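Local structure of uncharacterized protein (Staphylococcus aureus, 4YBV) at residues 7-13 / 47-51; 23-29 / 84-90; 56-61 / 99-103; 73-79 / 112-118. The protein probably hydrolyses thioesters, perhaps of acyl-coenzyme A, and has the hot dog fold. The protein carries 1 engineered substitution. All coordinates share one frame; numbering follows the deposited sequence.

Overall arrangement
The four contacts illustrate how a hot dog fold wraps one antiparallel sheet around helix 42-60. Contacts 1 and 3 use that helix. Contact 1 packs the N-terminal turn against it through apolar side chains, whereas contact 3, whose centre lies about 17 Å from that of contact 1, joins its C-terminal end to the sheet through a buried serine, histidine and tryptophan. Contacts 2 and 4 are antiparallel strand pairs of the same sheet, held mainly by backbone bonds. Contact 2 is partly buried, with an exposed arginine at one end, and no other chain touches it; contact 4 is buried, and Asn74, Asn76, His77 and Arg118 find polar partners on other subunits. Met117 of contact 4 packs on Gly49.

Contact 1. Residues 7-13 / 47-51; sequences LLETFEM and ALGET
Met13 and Thr51 meet where the N-terminal turn lies against helix 42-60, the central helix of the hot dog fold. The thioether fills the shallow hollow between Leu48 and Thr51: Met13 SD lies 3.8 Å from Leu48 CD1, the two side chains running antiparallel alongside one another, and Met13 CE ends 3.5 Å from Thr51 OG1. Its CG stands anti to the carbonyl carbon (chi1 -61°), and the extended chain beyond carries the methyl to the helix. A Schellman motif at Glu12, with Met13 N bonded to Leu8 O, turns the backbone so that Met13 faces this groove. Beside it, Leu8 reaches Thr51 tip to tip, CD2 to CG2 at 3.7 Å. The third bump belongs to the helix: the methyl of Ala47 nestles between Leu7 and Phe11, its CB 3.9 Å from Phe11 CE2. Those two partners brace one another, since Leu7 CD1 sits over the centre of the Phe11 ring, 3.6 Å above its plane. Thr51 OG1 also bonds to His41 NE2 of the second subunit; within the helix it reaches Ala47 O at 2.8 Å, from the carbonyl face opposite to that used by Thr51 N.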
loop_
_atom_site.group_PDB
_atom_site.type_symbol
_atom_site.label_atom_id
_atom_site.label_comp_id
_atom_site.label_asym_id
_atom_site.label_seq_id
_atom_site.Cartn_x
_atom_site.Cartn_y
_atom_site.Cartn_z
ATOM N N LEU A 7 23.588 5.728 -4.221
ATOM C CA LEU A 7 22.554 6.556 -3.610
ATOM C C LEU A 7 22.848 6.809 -2.136
ATOM O O LEU A 7 22.751 7.940 -1.660
ATOM C CB LEU A 7 21.181 5.899 -3.765
ATOM C CG LEU A 7 19.993 6.660 -3.172
ATOM C CD1 LEU A 7 19.903 8.059 -3.761
ATOM C CD2 LEU A 7 18.698 5.894 -3.396
ATOM N N LEU A 8 23.220 5.778 -1.408
ATOM C CA LEU A 8 23.537 5.910 0.008
ATOM C C LEU A 8 24.549 6.990 0.229
ATOM O O LEU A 8 24.488 7.702 1.181
ATOM C CB LEU A 8 24.011 4.595 0.592
ATOM C CG LEU A 8 22.946 3.531 0.699
ATOM C CD1 LEU A 8 22.403 3.088 -0.623
ATOM C CD2 LEU A 8 23.440 2.363 1.487
ATOM N N GLU A 9 25.483 7.111 -0.687
ATOM C CA GLU A 9 26.467 8.155 -0.593
ATOM C C GLU A 9 25.857 9.486 -1.001
ATOM O O GLU A 9 26.093 10.478 -0.392
ATOM C CB GLU A 9 27.664 7.850 -1.451
ATOM C CG GLU A 9 28.624 9.018 -1.518
ATOM C CD GLU A 9 29.768 8.806 -2.469
ATOM O OE1 GLU A 9 30.067 7.662 -2.795
ATOM O OE2 GLU A 9 30.370 9.803 -2.868
ATOM N N THR A 10 25.064 9.473 -2.057
ATOM C CA THR A 10 24.480 10.711 -2.526
ATOM C C THR A 10 23.653 11.359 -1.428
ATOM O O THR A 10 23.646 12.581 -1.286
ATOM C CB THR A 10 23.571 10.473 -3.748
ATOM O OG1 THR A 10 24.318 9.830 -4.780
ATOM C CG2 THR A 10 23.012 11.784 -4.245
ATOM N N PHE A 11 22.964 10.528 -0.632
ATOM C CA PHE A 11 22.077 11.064 0.400
ATOM C C PHE A 11 22.818 11.250 1.724
ATOM O O PHE A 11 22.219 11.673 2.692
ATOM C CB PHE A 11 20.857 10.149 0.639
ATOM C CG PHE A 11 19.738 10.319 -0.396
ATOM C CD1 PHE A 11 19.917 11.149 -1.502
ATOM C CD2 PHE A 11 18.517 9.652 -0.249
ATOM C CE1 PHE A 11 18.881 11.309 -2.448
ATOM C CE2 PHE A 11 17.491 9.813 -1.192
ATOM C CZ PHE A 11 17.678 10.641 -2.282
ATOM N N GLU A 12 24.101 10.918 1.756
ATOM C CA GLU A 12 24.906 11.038 2.995
ATOM C C GLU A 12 24.281 10.251 4.145
ATOM O O GLU A 12 24.117 10.777 5.262
ATOM C CB GLU A 12 25.061 12.508 3.397
ATOM C CG GLU A 12 25.673 13.353 2.305
ATOM C CD GLU A 12 26.119 14.693 2.829
ATOM O OE1 GLU A 12 26.694 14.738 3.940
ATOM O OE2 GLU A 12 25.873 15.696 2.136
ATOM N N MET A 13 23.888 9.012 3.841
ATOM C CA MET A 13 23.282 8.112 4.826
ATOM C C MET A 13 24.326 7.615 5.798
ATOM O O MET A 13 25.439 7.280 5.383
ATOM C CB MET A 13 22.629 6.907 4.149
ATOM C CG MET A 13 21.480 7.282 3.178
ATOM S SD MET A 13 20.632 5.778 2.708
ATOM C CE MET A 13 19.596 6.421 1.405
ATOM N N ALA A 47 13.147 6.387 0.132
ATOM C CA ALA A 47 14.392 5.729 -0.302
ATOM C C ALA A 47 15.263 5.333 0.926
ATOM O O ALA A 47 15.852 4.243 0.963
ATOM C CB ALA A 47 15.185 6.639 -1.209
ATOM N N LEU A 48 15.328 6.233 1.902
ATOM C CA LEU A 48 15.995 5.902 3.184
ATOM C C LEU A 48 15.359 4.652 3.814
ATOM O O LEU A 48 16.061 3.706 4.174
ATOM C CB LEU A 48 15.903 7.080 4.128
ATOM C CG LEU A 48 16.627 6.989 5.490
ATOM C CD1 LEU A 48 18.133 6.980 5.299
ATOM C CD2 LEU A 48 16.226 8.175 6.321
ATOM N N GLY A 49 14.026 4.627 3.904
ATOM C CA GLY A 49 13.324 3.435 4.400
ATOM C C GLY A 49 13.628 2.122 3.677
ATOM O O GLY A 49 13.905 1.054 4.304
ATOM N N GLU A 50 13.578 2.165 2.342
ATOM C CA GLU A 50 13.872 0.966 1.560
ATOM C C GLU A 50 15.316 0.514 1.787
ATOM O O GLU A 50 15.582 -0.701 1.905
ATOM C CB GLU A 50 13.616 1.167 0.056
ATOM C CG GLU A 50 13.886 -0.121 -0.724
ATOM C CD GLU A 50 13.106 -0.247 -2.041
ATOM O OE1 GLU A 50 12.183 0.549 -2.304
ATOM O OE2 GLU A 50 13.434 -1.153 -2.830
ATOM N N THR A 51 16.233 1.485 1.870
ATOM C CA THR A 51 17.630 1.171 2.208
ATOM C C THR A 51 17.698 0.440 3.564
ATOM O O THR A 51 18.397 -0.566 3.708
ATOM C CB THR A 51 18.499 2.436 2.260
ATOM O OG1 THR A 51 18.438 3.107 0.976
ATOM C CG2 THR A 51 19.948 2.072 2.595
#

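Contact 2. Residues 23-29 / 84-90; sequences VVISMPV and GRVTATA
Val23 and Ala90, Ile25 and Ala88, and Met27 and Val86 are the hydrogen-bonded pairs of two antiparallel strands that run at 163° to each other. Each pair exchanges two backbone bonds, Ala88 N to Ile25 O being 2.8 Å long, and Val29 N to Gly84 O adds one more beyond the last of them. At the intervening non-hydrogen-bonded pairs the chains come closer, and CA-H...O contacts appear, as from Val24 CA to Ala88 O at 3.3 Å.

The polar side-chain interaction is made by Arg85. Bent at chi3 (67°), its chain folds back over the neighbouring strand, and the guanidinium lies with one face above the Met27-Pro28 peptide, Met27 C being 4.2 Å from its plane. In that same plane, at the edge, NH2 donates to Ser26 OG at 3.1 Å with an angle of 166°. Ser26 OG is also hydrogen-bonded to Asp16 OD2, a second partner that helps fix the hydroxyl.

Apolar contacts divide between the two sides of the sheet. On the side of Val24 and Thr87, Val24 CG1 touches Thr87 CG2 at 3.5 Å. On the other, Met27 and Val86 stand alongside each other, Met27 CG 3.8 Å from Val86 CG2. Past the strand end Val29 lies at about a right angle to Val86, Val29 CG2 to Val86 CG1 being 3.6 Å.

The side of Met27 and Val86 packs on helix 42-60, with Ile25 on Ala52 and Ala88 on Leu48; strand 14-19 flanks 22-28, and strand 99-107 flanks 85-95.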
loop_
_atom_site.group_PDB
_atom_site.type_symbol
_atom_site.label_atom_id
_atom_site.label_comp_id
_atom_site.label_asym_id
_atom_site.label_seq_id
_atom_site.Cartn_x
_atom_site.Cartn_y
_atom_site.Cartn_z
ATOM N N VAL A 23 17.364 -1.993 12.103
ATOM C CA VAL A 23 18.313 -1.085 11.461
ATOM C C VAL A 23 17.931 0.372 11.702
ATOM O O VAL A 23 16.793 0.779 11.519
ATOM C CB VAL A 23 18.408 -1.351 9.948
ATOM C CG1 VAL A 23 19.380 -0.364 9.304
ATOM C CG2 VAL A 23 18.874 -2.761 9.710
ATOM N N VAL A 24 18.888 1.166 12.126
ATOM C CA VAL A 24 18.643 2.575 12.321
ATOM C C VAL A 24 19.613 3.297 11.388
ATOM O O VAL A 24 20.836 3.180 11.553
ATOM C CB VAL A 24 18.834 2.992 13.830
ATOM C CG1 VAL A 24 18.433 4.447 14.067
ATOM C CG2 VAL A 24 18.024 2.048 14.746
ATOM N N ILE A 25 19.070 4.003 10.393
ATOM C CA ILE A 25 19.877 4.822 9.453
ATOM C C ILE A 25 19.388 6.238 9.384
ATOM O O ILE A 25 18.193 6.463 9.333
ATOM C CB ILE A 25 19.797 4.315 8.002
ATOM C CG1 ILE A 25 19.740 2.823 7.938
ATOM C CG2 ILE A 25 20.949 4.818 7.185
ATOM C CD1 ILE A 25 19.767 2.387 6.514
ATOM N N SER A 26 20.287 7.198 9.301
ATOM C CA SER A 26 19.868 8.588 9.248
ATOM C C SER A 26 20.549 9.336 8.101
ATOM O O SER A 26 21.491 8.823 7.468
ATOM C CB SER A 26 20.169 9.300 10.591
ATOM O OG SER A 26 21.540 9.219 10.910
ATOM N N MET A 27 20.081 10.547 7.839
ATOM C CA MET A 27 20.678 11.369 6.784
ATOM C C MET A 27 20.299 12.804 7.012
ATOM O O MET A 27 19.260 13.066 7.624
ATOM C CB MET A 27 20.224 10.889 5.386
ATOM C CG MET A 27 18.771 11.226 5.068
ATOM S SD MET A 27 18.205 10.522 3.472
ATOM C CE MET A 27 16.652 11.320 3.298
ATOM N N PRO A 28 21.146 13.751 6.550
ATOM C CA PRO A 28 20.862 15.192 6.678
ATOM C C PRO A 28 19.806 15.689 5.689
ATOM O O PRO A 28 19.794 15.270 4.545
ATOM C CB PRO A 28 22.208 15.854 6.365
ATOM C CG PRO A 28 22.915 14.885 5.463
ATOM C CD PRO A 28 22.477 13.503 5.958
ATOM N N VAL A 29 18.952 16.597 6.132
ATOM C CA VAL A 29 17.987 17.208 5.232
ATOM C C VAL A 29 18.679 18.391 4.582
ATOM O O VAL A 29 18.836 19.442 5.217
ATOM C CB VAL A 29 16.728 17.649 5.971
ATOM C CG1 VAL A 29 15.751 18.349 5.005
ATOM C CG2 VAL A 29 16.079 16.464 6.637
ATOM N N GLY A 84 17.957 19.736 9.847
ATOM C CA GLY A 84 18.410 18.728 10.787
ATOM C C GLY A 84 18.699 17.418 10.089
ATOM O O GLY A 84 19.217 17.408 8.963
ATOM N N ARG A 85 18.391 16.320 10.767
ATOM C CA ARG A 85 18.595 14.979 10.235
ATOM C C ARG A 85 17.286 14.279 10.348
ATOM O O ARG A 85 16.476 14.633 11.194
ATOM C CB ARG A 85 19.680 14.205 10.993
ATOM C CG ARG A 85 21.057 14.841 10.899
ATOM C CD ARG A 85 22.092 14.001 11.647
ATOM N NE ARG A 85 22.345 12.695 11.032
ATOM C CZ ARG A 85 23.221 12.492 10.055
ATOM N NH1 ARG A 85 23.897 13.511 9.565
ATOM N NH2 ARG A 85 23.419 11.277 9.554
ATOM N N VAL A 86 17.061 13.300 9.479
ATOM C CA VAL A 86 15.964 12.376 9.667
ATOM C C VAL A 86 16.520 10.996 9.900
ATOM O O VAL A 86 17.586 10.622 9.375
ATOM C CB VAL A 86 14.993 12.365 8.466
ATOM C CG1 VAL A 86 14.363 13.737 8.345
ATOM C CG2 VAL A 86 15.704 11.938 7.175
ATOM N N THR A 87 15.775 10.235 10.692
ATOM C CA THR A 87 16.205 8.927 11.125
ATOM C C THR A 87 15.136 7.902 10.883
ATOM O O THR A 87 13.983 8.040 11.296
ATOM C CB THR A 87 16.554 8.931 12.642
ATOM O OG1 THR A 87 17.525 9.944 12.871
ATOM C CG2 THR A 87 17.112 7.573 13.032
ATOM N N ALA A 88 15.536 6.850 10.210
ATOM C CA ALA A 88 14.662 5.740 9.897
ATOM C C ALA A 88 14.994 4.560 10.806
ATOM O O ALA A 88 16.135 4.117 10.817
ATOM C CB ALA A 88 14.848 5.345 8.478
ATOM N N THR A 89 13.981 4.031 11.494
ATOM C CA THR A 89 14.098 2.802 12.277
ATOM C C THR A 89 13.281 1.703 11.640
ATOM O O THR A 89 12.042 1.779 11.561
ATOM C CB THR A 89 13.643 2.997 13.764
ATOM O OG1 THR A 89 14.364 4.078 14.333
ATOM C CG2 THR A 89 13.918 1.761 14.598
ATOM N N ALA A 90 13.983 0.704 11.123
ATOM C CA ALA A 90 13.365 -0.448 10.525
ATOM C C ALA A 90 13.364 -1.597 11.554
ATOM O O ALA A 90 14.417 -1.987 12.030
ATOM C CB ALA A 90 14.098 -0.868 9.263
#

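Contact 3. Residues 56-61 / 99-103; sequences GSANLI and THVWD
Ser57 OG sits between two rings of strand 99-103, His100 and Trp102, and this one buried oxygen serves both ring nitrogens. Trp102 NE1 donates to it at 2.8 Å, with an angle of 159°, and the oxygen lies near the indole plane, at the ring's edge. His100 ND1 is hydrogen-bonded to the same OG at 2.9 Å; either atom could be the donor. With OG opposite the carbonyl carbon (chi1 -76°), the serine hydroxyl lies beside the backbone N, where both ring nitrogens reach it.

The helix-on-sheet packing is that of the hot dog fold, in which the sheet curls round the long helix 42-60: alternate residues of the strand, His100 and Trp102, face the helix, while Val101 between them faces the other way and packs on Ile78 of the third subunit.

Gly56 allows the benzene part of the indole to come close to the helix backbone, with Trp102 CZ2 3.3 Å from Gly56 C. Leu60 CD1 reaches the same CZ2 at 4.1 Å, and Ile61 CG2 approaches His100 CE1 at 3.6 Å. Leu60 N has weak bonds to both Gly56 O and Ser57 O, and Leu60 O receives a weak one from Arg95 NH2.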
loop_
_atom_site.group_PDB
_atom_site.type_symbol
_atom_site.label_atom_id
_atom_site.label_comp_id
_atom_site.label_asym_id
_atom_site.label_seq_id
_atom_site.Cartn_x
_atom_site.Cartn_y
_atom_site.Cartn_z
ATOM N N GLY A 56 18.722 -4.505 6.549
ATOM C CA GLY A 56 18.247 -5.453 7.554
ATOM C C GLY A 56 18.137 -6.884 7.056
ATOM O O GLY A 56 18.669 -7.834 7.677
ATOM N N SER A 57 17.455 -7.051 5.927
ATOM C CA SER A 57 17.259 -8.381 5.407
ATOM C C SER A 57 18.600 -8.986 4.993
ATOM O O SER A 57 18.825 -10.194 5.190
ATOM C CB SER A 57 16.273 -8.379 4.237
ATOM O OG SER A 57 14.953 -8.234 4.718
ATOM N N ALA A 58 19.496 -8.155 4.445
ATOM C CA ALA A 58 20.837 -8.614 4.096
ATOM C C ALA A 58 21.584 -9.113 5.348
ATOM O O ALA A 58 22.252 -10.138 5.293
ATOM C CB ALA A 58 21.634 -7.506 3.412
ATOM N N ASN A 59 21.446 -8.396 6.464
ATOM C CA ASN A 59 22.048 -8.810 7.735
ATOM C C ASN A 59 21.452 -10.102 8.301
ATOM O O ASN A 59 22.113 -10.785 9.077
ATOM C CB ASN A 59 21.916 -7.707 8.797
ATOM C CG ASN A 59 22.830 -6.544 8.534
ATOM O OD1 ASN A 59 23.816 -6.698 7.813
ATOM N ND2 ASN A 59 22.522 -5.357 9.118
ATOM N N LEU A 60 20.204 -10.417 7.943
ATOM C CA LEU A 60 19.555 -11.614 8.485
ATOM C C LEU A 60 19.746 -12.897 7.668
ATOM O O LEU A 60 19.375 -13.982 8.113
ATOM C CB LEU A 60 18.050 -11.375 8.629
ATOM C CG LEU A 60 17.551 -10.429 9.717
ATOM C CD1 LEU A 60 16.059 -10.349 9.611
ATOM C CD2 LEU A 60 17.978 -10.869 11.117
ATOM N N ILE A 61 20.285 -12.785 6.466
ATOM C CA ILE A 61 20.364 -13.950 5.603
ATOM C C ILE A 61 21.804 -14.288 5.254
ATOM O O ILE A 61 22.753 -13.556 5.618
ATOM C CB ILE A 61 19.568 -13.756 4.276
ATOM C CG1 ILE A 61 20.250 -12.703 3.403
ATOM C CG2 ILE A 61 18.099 -13.395 4.559
ATOM C CD1 ILE A 61 19.653 -12.572 2.039
ATOM N N THR A 99 10.111 -14.500 2.103
ATOM C CA THR A 99 9.952 -13.056 2.224
ATOM C C THR A 99 10.144 -12.534 3.662
ATOM O O THR A 99 9.819 -13.212 4.641
ATOM C CB THR A 99 8.561 -12.608 1.704
ATOM O OG1 THR A 99 7.547 -13.234 2.484
ATOM C CG2 THR A 99 8.354 -13.036 0.253
ATOM N N HIS A 100 10.683 -11.322 3.786
ATOM C CA HIS A 100 10.681 -10.583 5.047
ATOM C C HIS A 100 9.739 -9.406 4.965
ATOM O O HIS A 100 9.665 -8.706 3.945
ATOM C CB HIS A 100 12.071 -10.060 5.405
ATOM C CG HIS A 100 13.089 -11.134 5.587
ATOM N ND1 HIS A 100 14.429 -10.862 5.755
ATOM C CD2 HIS A 100 12.966 -12.486 5.618
ATOM C CE1 HIS A 100 15.090 -12.000 5.872
ATOM N NE2 HIS A 100 14.225 -12.996 5.795
ATOM N N VAL A 101 9.052 -9.145 6.059
ATOM C CA VAL A 101 8.187 -7.990 6.109
ATOM C C VAL A 101 8.701 -7.083 7.189
ATOM O O VAL A 101 8.885 -7.543 8.313
ATOM C CB VAL A 101 6.721 -8.421 6.348
ATOM C CG1 VAL A 101 5.835 -7.227 6.578
ATOM C CG2 VAL A 101 6.254 -9.262 5.167
ATOM N N TRP A 102 8.974 -5.814 6.848
ATOM C CA TRP A 102 9.545 -4.801 7.755
ATOM C C TRP A 102 8.627 -3.640 8.053
ATOM O O TRP A 102 7.907 -3.141 7.164
ATOM C CB TRP A 102 10.835 -4.199 7.156
ATOM C CG TRP A 102 11.999 -5.122 7.098
ATOM C CD1 TRP A 102 12.274 -6.046 6.138
ATOM C CD2 TRP A 102 13.057 -5.208 8.058
ATOM N NE1 TRP A 102 13.447 -6.714 6.449
ATOM C CE2 TRP A 102 13.939 -6.215 7.624
ATOM C CE3 TRP A 102 13.344 -4.527 9.241
ATOM C CZ2 TRP A 102 15.095 -6.567 8.342
ATOM C CZ3 TRP A 102 14.500 -4.875 9.952
ATOM C CH2 TRP A 102 15.357 -5.884 9.483
ATOM N N ASP A 103 8.727 -3.136 9.275
ATOM C CA ASP A 103 8.034 -1.920 9.668
ATOM C C ASP A 103 9.064 -0.799 9.749
ATOM O O ASP A 103 10.091 -1.005 10.335
ATOM C CB ASP A 103 7.363 -2.121 11.017
ATOM C CG ASP A 103 6.220 -1.201 11.228
ATOM O OD1 ASP A 103 5.121 -1.552 10.743
ATOM O OD2 ASP A 103 6.409 -0.146 11.872
#

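Contact 4. Residues 73-79 / 112-118; sequences MNANHIH and QLITVMR
Asn74 with Arg118 and Asn76 with Val116 are hydrogen-bonded pairs of two antiparallel strands, 153° apart in direction, and Ile78 N continues the bonding to Ile114 O from above its carbonyl plane. Leu113 O closes the far end by accepting twice from His79, from N at 3.1 Å and from ND1 at 3.2 Å, the latter bond lying in the ring plane. Over one face of that imidazole stands Gln112 NE2, 3.4 Å from His79 CD2. At the other end Asn74 CG, between its backbone N and carbonyl carbon (chi1 55°), brings the amide over the Arg118 guanidinium, Asn74 ND2 3.5 Å from Arg118 NH2 and the planes 54° apart; ND2 itself is hydrogen-bonded to Glu72 OE1. Across an interface Asn74 OD1 bonds to Arg118 of the third subunit, and Arg118 NE to Asn76 there. Ala75 CB packs 3.6 Å from Met117 CG on the side covered by Ile46 of helix 42-60. On its other edge strand 113-124 has a classic bulge, Ile114 and Thr115 sharing Ile106 of strand 99-107. Residues 73-76 pair antiparallel with a strand of the second subunit, so the sheet runs on between chains, the arrangement of a hot dog dimer.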
loop_
_atom_site.group_PDB
_atom_site.type_symbol
_atom_site.label_atom_id
_atom_site.label_comp_id
_atom_site.label_asym_id
_atom_site.label_seq_id
_atom_site.Cartn_x
_atom_site.Cartn_y
_atom_site.Cartn_z
ATOM N N MET A 73 6.681 -1.768 -1.433
ATOM C CA MET A 73 6.944 -0.738 -0.429
ATOM C C MET A 73 5.720 0.123 -0.320
ATOM O O MET A 73 5.124 0.474 -1.348
ATOM C CB MET A 73 8.136 0.151 -0.823
ATOM C CG MET A 73 9.457 -0.582 -0.992
ATOM S SD MET A 73 10.156 -1.018 0.636
ATOM C CE MET A 73 11.017 -2.523 0.174
ATOM N N ASN A 74 5.342 0.518 0.879
ATOM C CA ASN A 74 4.265 1.485 0.980
ATOM C C ASN A 74 4.531 2.456 2.114
ATOM O O ASN A 74 5.243 2.133 3.073
ATOM C CB ASN A 74 2.904 0.786 1.141
ATOM C CG ASN A 74 2.866 -0.187 2.341
ATOM O OD1 ASN A 74 2.797 0.237 3.510
ATOM N ND2 ASN A 74 2.893 -1.473 2.044
ATOM N N ALA A 75 3.945 3.644 2.008
ATOM C CA ALA A 75 4.305 4.777 2.868
ATOM C C ALA A 75 3.146 5.767 3.084
ATOM O O ALA A 75 2.396 6.067 2.147
ATOM C CB ALA A 75 5.474 5.498 2.267
ATOM N N ASN A 76 3.017 6.268 4.314
ATOM C CA ASN A 76 2.205 7.425 4.657
ATOM C C ASN A 76 3.131 8.532 5.054
ATOM O O ASN A 76 3.989 8.369 5.944
ATOM C CB ASN A 76 1.239 7.181 5.838
ATOM C CG ASN A 76 -0.027 6.486 5.439
ATOM O OD1 ASN A 76 -0.044 5.258 5.290
ATOM N ND2 ASN A 76 -1.117 7.235 5.339
ATOM N N HIS A 77 2.928 9.683 4.436
ATOM C CA HIS A 77 3.649 10.893 4.771
ATOM C C HIS A 77 2.855 11.636 5.856
ATOM O O HIS A 77 1.638 11.801 5.712
ATOM C CB HIS A 77 3.853 11.743 3.486
ATOM C CG HIS A 77 4.710 11.063 2.442
ATOM N ND1 HIS A 77 6.001 10.642 2.695
ATOM C CD2 HIS A 77 4.460 10.741 1.149
ATOM C CE1 HIS A 77 6.512 10.115 1.601
ATOM N NE2 HIS A 77 5.593 10.152 0.648
ATOM N N ILE A 78 3.531 12.064 6.928
ATOM C CA ILE A 78 2.855 12.605 8.118
ATOM C C ILE A 78 3.215 14.060 8.349
ATOM O O ILE A 78 2.508 14.940 7.900
ATOM C CB ILE A 78 3.196 11.821 9.418
ATOM C CG1 ILE A 78 2.965 10.322 9.257
ATOM C CG2 ILE A 78 2.390 12.353 10.619
ATOM C CD1 ILE A 78 1.542 9.954 9.002
ATOM N N HIS A 79 4.316 14.318 9.045
ATOM C CA HIS A 79 4.831 15.676 9.190
ATOM C C HIS A 79 5.936 15.912 8.188
ATOM O O HIS A 79 6.313 15.017 7.455
ATOM C CB HIS A 79 5.372 15.930 10.598
ATOM C CG HIS A 79 4.314 15.970 11.658
ATOM N ND1 HIS A 79 4.010 14.878 12.450
ATOM C CD2 HIS A 79 3.493 16.970 12.063
ATOM C CE1 HIS A 79 3.046 15.208 13.295
ATOM N NE2 HIS A 79 2.719 16.471 13.083
ATOM N N GLN A 112 9.094 13.918 15.628
ATOM C CA GLN A 112 7.826 13.786 14.889
ATOM C C GLN A 112 7.956 12.731 13.814
ATOM O O GLN A 112 8.999 12.650 13.150
ATOM C CB GLN A 112 7.441 15.116 14.238
ATOM C CG GLN A 112 7.207 16.254 15.185
ATOM C CD GLN A 112 6.867 17.506 14.430
ATOM O OE1 GLN A 112 7.715 18.076 13.744
ATOM N NE2 GLN A 112 5.605 17.907 14.496
ATOM N N LEU A 113 6.915 11.921 13.640
ATOM C CA LEU A 113 6.874 11.002 12.542
ATOM C C LEU A 113 6.774 11.820 11.243
ATOM O O LEU A 113 5.905 12.664 11.100
ATOM C CB LEU A 113 5.682 10.038 12.652
ATOM C CG LEU A 113 5.950 8.703 13.315
ATOM C CD1 LEU A 113 4.649 7.953 13.414
ATOM C CD2 LEU A 113 6.976 7.918 12.514
ATOM N N ILE A 114 7.687 11.554 10.318
ATOM C CA ILE A 114 7.683 12.171 9.007
ATOM C C ILE A 114 7.032 11.213 7.998
ATOM O O ILE A 114 6.256 11.633 7.134
ATOM C CB ILE A 114 9.125 12.526 8.576
ATOM C CG1 ILE A 114 9.727 13.501 9.568
ATOM C CG2 ILE A 114 9.142 13.186 7.236
ATOM C CD1 ILE A 114 8.915 14.741 9.744
ATOM N N THR A 115 7.372 9.931 8.130
ATOM C CA THR A 115 6.900 8.874 7.209
ATOM C C THR A 115 6.752 7.579 7.964
ATOM O O THR A 115 7.634 7.229 8.739
ATOM C CB THR A 115 7.894 8.619 6.049
ATOM O OG1 THR A 115 8.148 9.858 5.368
ATOM C CG2 THR A 115 7.330 7.638 5.029
ATOM N N VAL A 116 5.708 6.824 7.706
ATOM C CA VAL A 116 5.523 5.510 8.288
ATOM C C VAL A 116 5.403 4.575 7.101
ATOM O O VAL A 116 4.726 4.879 6.166
ATOM C CB VAL A 116 4.364 5.424 9.258
ATOM C CG1 VAL A 116 3.103 5.889 8.628
ATOM C CG2 VAL A 116 4.166 4.020 9.685
ATOM N N MET A 117 6.116 3.473 7.127
ATOM C CA MET A 117 6.220 2.603 6.015
ATOM C C MET A 117 6.236 1.139 6.282
ATOM O O MET A 117 6.679 0.715 7.315
ATOM C CB MET A 117 7.626 2.786 5.439
ATOM C CG MET A 117 7.890 3.793 4.388
ATOM S SD MET A 117 9.583 3.899 3.755
ATOM C CE MET A 117 9.770 2.522 2.695
ATOM N N ARG A 118 5.814 0.370 5.310
ATOM C CA ARG A 118 6.003 -1.086 5.442
ATOM C C ARG A 118 6.694 -1.545 4.179
ATOM O O ARG A 118 6.399 -1.038 3.090
ATOM C CB ARG A 118 4.666 -1.833 5.677
ATOM C CG ARG A 118 4.782 -3.339 6.074
ATOM C CD ARG A 118 3.446 -3.920 6.599
ATOM N NE ARG A 118 2.534 -4.027 5.484
ATOM C CZ ARG A 118 1.507 -3.212 5.254
ATOM N NH1 ARG A 118 1.194 -2.254 6.118
ATOM N NH2 ARG A 118 0.796 -3.367 4.150
#